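Local atomic coordinates of myosin regulatory light chain, striated adductor muscle (Argopecten irradians, PDB entry 1WDC), a protein that binds calcium and, as the regulatory light chain of molluscan muscle myosin, makes the Mg-ATPase activity calcium-dependent. Residues 70-73 with 74-78; 119-122 with 123-126. All coordinates share one frame; numbering follows the deposited sequence.

Contact 1 of 2, residues 70-73 with 74-78; sequences TMFL and SIFSD
F76 lays its CE1 corner over one face of the F72 ring, 3.6 Å above the plane and displaced toward the rim, while F72 O lies at the edge of the F76 ring, in its plane, 3.4 Å from F76 CD1. The two rings, one helical turn apart, point the same way; with centroids 5.0 Å apart and planes inclined at 42°, the pair is oblique. A chi1 of 179° swings the F72 ring away from its own N, bringing F72 CZ to 3.7 Å from F76 CE1. I75 packs differently: anti to the carbonyl carbon and beside the backbone N, I75 CG2 lies 3.0 Å from M71 O, with M71 SD farther off. Replacing I75 with an alanine would probably leave M71 O and M71 SD without that methyl and slacken the fit to the partner chain. Along the backbone, S77 N donates to L73 O (2.9 Å) in the carbonyl plane, whereas F76 N holds F72 O and L73 O only weakly. F24 meets the F72 ring edge-to-face, and aromatic side chains of another protein chain pack against F72, I75 and F76. With its backbone groups bonded along the turns, this helix offers that chain an aromatic, apolar face.

Contact 2 of 2, residues 119-122 with 123-126; sequences NFNK and DEMR
N121 OD1 takes two backbone N-H groups at once, E124 N at 2.6 Å and D123 N at 2.8 Å, which arrive from opposite faces of the amide plane. The first bond is nearly straight (169°), the second more bent. N121 stands at the N-cap position, and the exchange is completed in the other direction: N121 N donates to E124 OE1 at 2.7 Å, meeting that oxygen nearly along its C-O axis. Together they form a capping box at the start of helix 122-131. The torsions explain the fit. N121 places CG between its backbone N and carbonyl carbon (chi1 63°), bringing the amide over the first turn, while E124 stays extended beyond CG and reaches back across it at about a right angle, carboxylate and amide planes 27° apart. Next to the box, F120 CD2 lies against E124 CB at 3.7 Å. M125, bent at chi2 and chi3, sets its SD 3.6 Å from F120 CB; the same M125 SD is 5.2 Å from the centroid of the F120 ring, an oblique Met-aromatic contact. The M125 side chain also touches L113 and E114 of helix 106-115. The regular pattern then takes over as M125 N bonds to N121 O (2.9 Å). The other carboxylate oxygen, E124 OE2, forms a salt bridge with a basic side chain of another protein chain. One carboxylate therefore serves both the helix start and the subunit interface, and its negative charge, close to the N-terminal end of the helix dipole, is probably stabilised there.

In the fold
Contacts 1 and 2 lie on opposite sides of the chain's centre, their centres 30 Å apart and their nearest atoms about 19 Å apart, so neither touches the other. Contact 1 belongs to helix 69-79, packed on helix 14-27 close to the metal-binding EF-hand: the F72 side chain is about 8 Å from that of D28 and about 11 Å from the bound magnesium ion, which D28, D30, D32, F34 and D39 coordinate. Contact 2 lies away from the annotated sites. Each nevertheless meets protein outside its own chain, the first through aromatic packing and the second through a salt bridge and packing, illustrating how separate local helix contacts can serve intersubunit binding.

Contact 1 of 2, residues 70-73 with 74-78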
loop_
_atom_site.group_PDB
_atom_site.type_symbol
_atom_site.label_atom_id
_atom_site.label_comp_id
_atom_site.label_asym_id
_atom_site.label_seq_id
_atom_site.Cartn_x
_atom_site.Cartn_y
_atom_site.Cartn_z
ATOM N N THR B 70 -9.463 -39.268 6.284
ATOM C CA THR B 70 -10.516 -38.266 6.296
ATOM C C THR B 70 -10.189 -37.159 7.294
ATOM O O THR B 70 -10.383 -35.965 7.025
ATOM C CB THR B 70 -11.867 -38.931 6.645
ATOM O OG1 THR B 70 -12.361 -39.597 5.490
ATOM C CG2 THR B 70 -12.878 -37.948 7.040
ATOM N N MET B 71 -9.643 -37.557 8.433
ATOM C CA MET B 71 -9.251 -36.608 9.454
ATOM C C MET B 71 -7.927 -35.905 9.022
ATOM O O MET B 71 -7.709 -34.722 9.350
ATOM C CB MET B 71 -9.119 -37.372 10.771
ATOM C CG MET B 71 -8.238 -36.756 11.803
ATOM S SD MET B 71 -9.112 -35.509 12.649
ATOM C CE MET B 71 -10.800 -35.949 12.219
ATOM N N PHE B 72 -7.144 -36.590 8.174
ATOM C CA PHE B 72 -5.849 -36.099 7.662
ATOM C C PHE B 72 -6.074 -34.952 6.675
ATOM O O PHE B 72 -5.386 -33.943 6.697
ATOM C CB PHE B 72 -5.101 -37.238 6.936
ATOM C CG PHE B 72 -3.748 -36.832 6.345
ATOM C CD1 PHE B 72 -2.593 -36.825 7.134
ATOM C CD2 PHE B 72 -3.608 -36.575 4.989
ATOM C CE1 PHE B 72 -1.328 -36.577 6.566
ATOM C CE2 PHE B 72 -2.355 -36.331 4.417
ATOM C CZ PHE B 72 -1.213 -36.332 5.205
ATOM N N LEU B 73 -6.809 -35.288 5.638
ATOM C CA LEU B 73 -7.290 -34.334 4.674
ATOM C C LEU B 73 -7.788 -33.080 5.362
ATOM O O LEU B 73 -7.396 -31.968 4.998
ATOM C CB LEU B 73 -8.420 -34.985 3.905
ATOM C CG LEU B 73 -8.677 -34.568 2.468
ATOM C CD1 LEU B 73 -7.422 -34.022 1.767
ATOM C CD2 LEU B 73 -9.221 -35.802 1.787
ATOM N N SER B 74 -8.590 -33.283 6.404
ATOM C CA SER B 74 -9.284 -32.198 7.084
ATOM C C SER B 74 -8.388 -31.238 7.865
ATOM O O SER B 74 -8.687 -30.048 7.906
ATOM C CB SER B 74 -10.369 -32.752 8.005
ATOM O OG SER B 74 -10.415 -32.000 9.216
ATOM N N ILE B 75 -7.340 -31.735 8.527
ATOM C CA ILE B 75 -6.417 -30.841 9.247
ATOM C C ILE B 75 -5.564 -29.973 8.283
ATOM O O ILE B 75 -5.077 -28.897 8.661
ATOM C CB ILE B 75 -5.455 -31.622 10.250
ATOM C CG1 ILE B 75 -4.301 -32.296 9.497
ATOM C CG2 ILE B 75 -6.243 -32.667 11.059
ATOM C CD1 ILE B 75 -3.179 -32.771 10.391
ATOM N N PHE B 76 -5.308 -30.511 7.089
ATOM C CA PHE B 76 -4.613 -29.799 6.027
ATOM C C PHE B 76 -5.546 -28.756 5.414
ATOM O O PHE B 76 -5.241 -27.571 5.436
ATOM C CB PHE B 76 -4.111 -30.784 4.953
ATOM C CG PHE B 76 -2.694 -31.281 5.192
ATOM C CD1 PHE B 76 -2.441 -32.356 6.057
ATOM C CD2 PHE B 76 -1.603 -30.658 4.599
ATOM C CE1 PHE B 76 -1.116 -32.795 6.322
ATOM C CE2 PHE B 76 -0.291 -31.102 4.864
ATOM C CZ PHE B 76 -0.052 -32.164 5.720
ATOM N N SER B 77 -6.773 -29.163 5.108
ATOM C CA SER B 77 -7.729 -28.254 4.517
ATOM C C SER B 77 -8.029 -27.081 5.442
ATOM O O SER B 77 -8.012 -25.949 4.995
ATOM C CB SER B 77 -9.007 -28.993 4.135
ATOM O OG SER B 77 -10.108 -28.512 4.882
ATOM N N ASP B 78 -8.135 -27.317 6.743
ATOM C CA ASP B 78 -8.322 -26.211 7.671
ATOM C C ASP B 78 -7.142 -25.266 7.667
ATOM O O ASP B 78 -7.312 -24.050 7.722
ATOM C CB ASP B 78 -8.536 -26.701 9.093
ATOM C CG ASP B 78 -9.808 -27.511 9.245
ATOM O OD1 ASP B 78 -10.724 -27.365 8.389
ATOM O OD2 ASP B 78 -9.852 -28.368 10.165
#

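Contact 2 of 2, residues 119-122 with 123-126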
loop_
_atom_site.group_PDB
_atom_site.type_symbol
_atom_site.label_atom_id
_atom_site.label_comp_id
_atom_site.label_asym_id
_atom_site.label_seq_id
_atom_site.Cartn_x
_atom_site.Cartn_y
_atom_site.Cartn_z
ATOM N N ASN B 119 3.799 -3.416 9.494
ATOM C CA ASN B 119 5.242 -3.684 9.289
ATOM C C ASN B 119 5.722 -5.123 9.633
ATOM O O ASN B 119 5.454 -5.613 10.736
ATOM C CB ASN B 119 6.113 -2.706 10.110
ATOM C CG ASN B 119 5.514 -1.319 10.245
ATOM O OD1 ASN B 119 4.350 -1.167 10.596
ATOM N ND2 ASN B 119 6.359 -0.296 10.110
ATOM N N PHE B 120 6.529 -5.728 8.753
ATOM C CA PHE B 120 7.300 -6.917 9.077
ATOM C C PHE B 120 8.421 -6.561 10.034
ATOM O O PHE B 120 8.915 -5.449 10.010
ATOM C CB PHE B 120 7.904 -7.508 7.824
ATOM C CG PHE B 120 6.952 -8.333 7.043
ATOM C CD1 PHE B 120 5.612 -8.112 7.123
ATOM C CD2 PHE B 120 7.391 -9.353 6.245
ATOM C CE1 PHE B 120 4.724 -8.898 6.406
ATOM C CE2 PHE B 120 6.493 -10.144 5.545
ATOM C CZ PHE B 120 5.174 -9.915 5.629
ATOM N N ASN B 121 8.750 -7.473 10.939
ATOM C CA ASN B 121 9.842 -7.296 11.907
ATOM C C ASN B 121 11.071 -7.936 11.291
ATOM O O ASN B 121 10.956 -8.578 10.244
ATOM C CB ASN B 121 9.490 -7.977 13.236
ATOM C CG ASN B 121 9.313 -9.502 13.111
ATOM O OD1 ASN B 121 10.046 -10.170 12.395
ATOM N ND2 ASN B 121 8.341 -10.044 13.821
ATOM N N LYS B 122 12.238 -7.804 11.912
ATOM C CA LYS B 122 13.461 -8.214 11.209
ATOM C C LYS B 122 13.467 -9.704 10.853
ATOM O O LYS B 122 14.142 -10.158 9.908
ATOM C CB LYS B 122 14.725 -7.877 12.016
ATOM C CG LYS B 122 14.590 -6.783 13.063
ATOM C CD LYS B 122 15.771 -6.812 14.072
ATOM C CE LYS B 122 15.475 -7.661 15.338
ATOM N NZ LYS B 122 16.642 -8.543 15.740
ATOM N N ASP B 123 12.662 -10.462 11.578
ATOM C CA ASP B 123 12.707 -11.896 11.447
ATOM C C ASP B 123 11.737 -12.384 10.441
ATOM O O ASP B 123 12.111 -13.209 9.626
ATOM C CB ASP B 123 12.490 -12.580 12.796
ATOM C CG ASP B 123 13.760 -12.580 13.651
ATOM O OD1 ASP B 123 14.800 -13.114 13.165
ATOM O OD2 ASP B 123 13.747 -11.944 14.740
ATOM N N GLU B 124 10.571 -11.750 10.346
ATOM C CA GLU B 124 9.716 -11.989 9.171
ATOM C C GLU B 124 10.408 -11.512 7.896
ATOM O O GLU B 124 10.242 -12.119 6.840
ATOM C CB GLU B 124 8.408 -11.252 9.293
ATOM C CG GLU B 124 7.573 -11.683 10.411
ATOM C CD GLU B 124 6.565 -10.648 10.766
ATOM O OE1 GLU B 124 6.931 -9.484 10.924
ATOM O OE2 GLU B 124 5.407 -10.998 10.997
ATOM N N MET B 125 11.230 -10.461 8.018
ATOM C CA MET B 125 11.957 -9.901 6.859
ATOM C C MET B 125 13.077 -10.856 6.441
ATOM O O MET B 125 13.191 -11.281 5.275
ATOM C CB MET B 125 12.558 -8.507 7.203
ATOM C CG MET B 125 11.591 -7.306 7.128
ATOM S SD MET B 125 10.724 -7.091 5.553
ATOM C CE MET B 125 12.034 -7.043 4.510
ATOM N N ARG B 126 13.841 -11.259 7.445
ATOM C CA ARG B 126 14.880 -12.242 7.271
ATOM C C ARG B 126 14.330 -13.510 6.548
ATOM O O ARG B 126 14.920 -13.988 5.545
ATOM C CB ARG B 126 15.415 -12.579 8.658
ATOM C CG ARG B 126 16.896 -12.888 8.731
ATOM C CD ARG B 126 17.172 -13.897 9.842
ATOM N NE ARG B 126 17.369 -15.218 9.258
ATOM C CZ ARG B 126 16.881 -16.357 9.736
ATOM N NH1 ARG B 126 16.510 -16.474 11.009
ATOM N NH2 ARG B 126 16.917 -17.423 8.954
#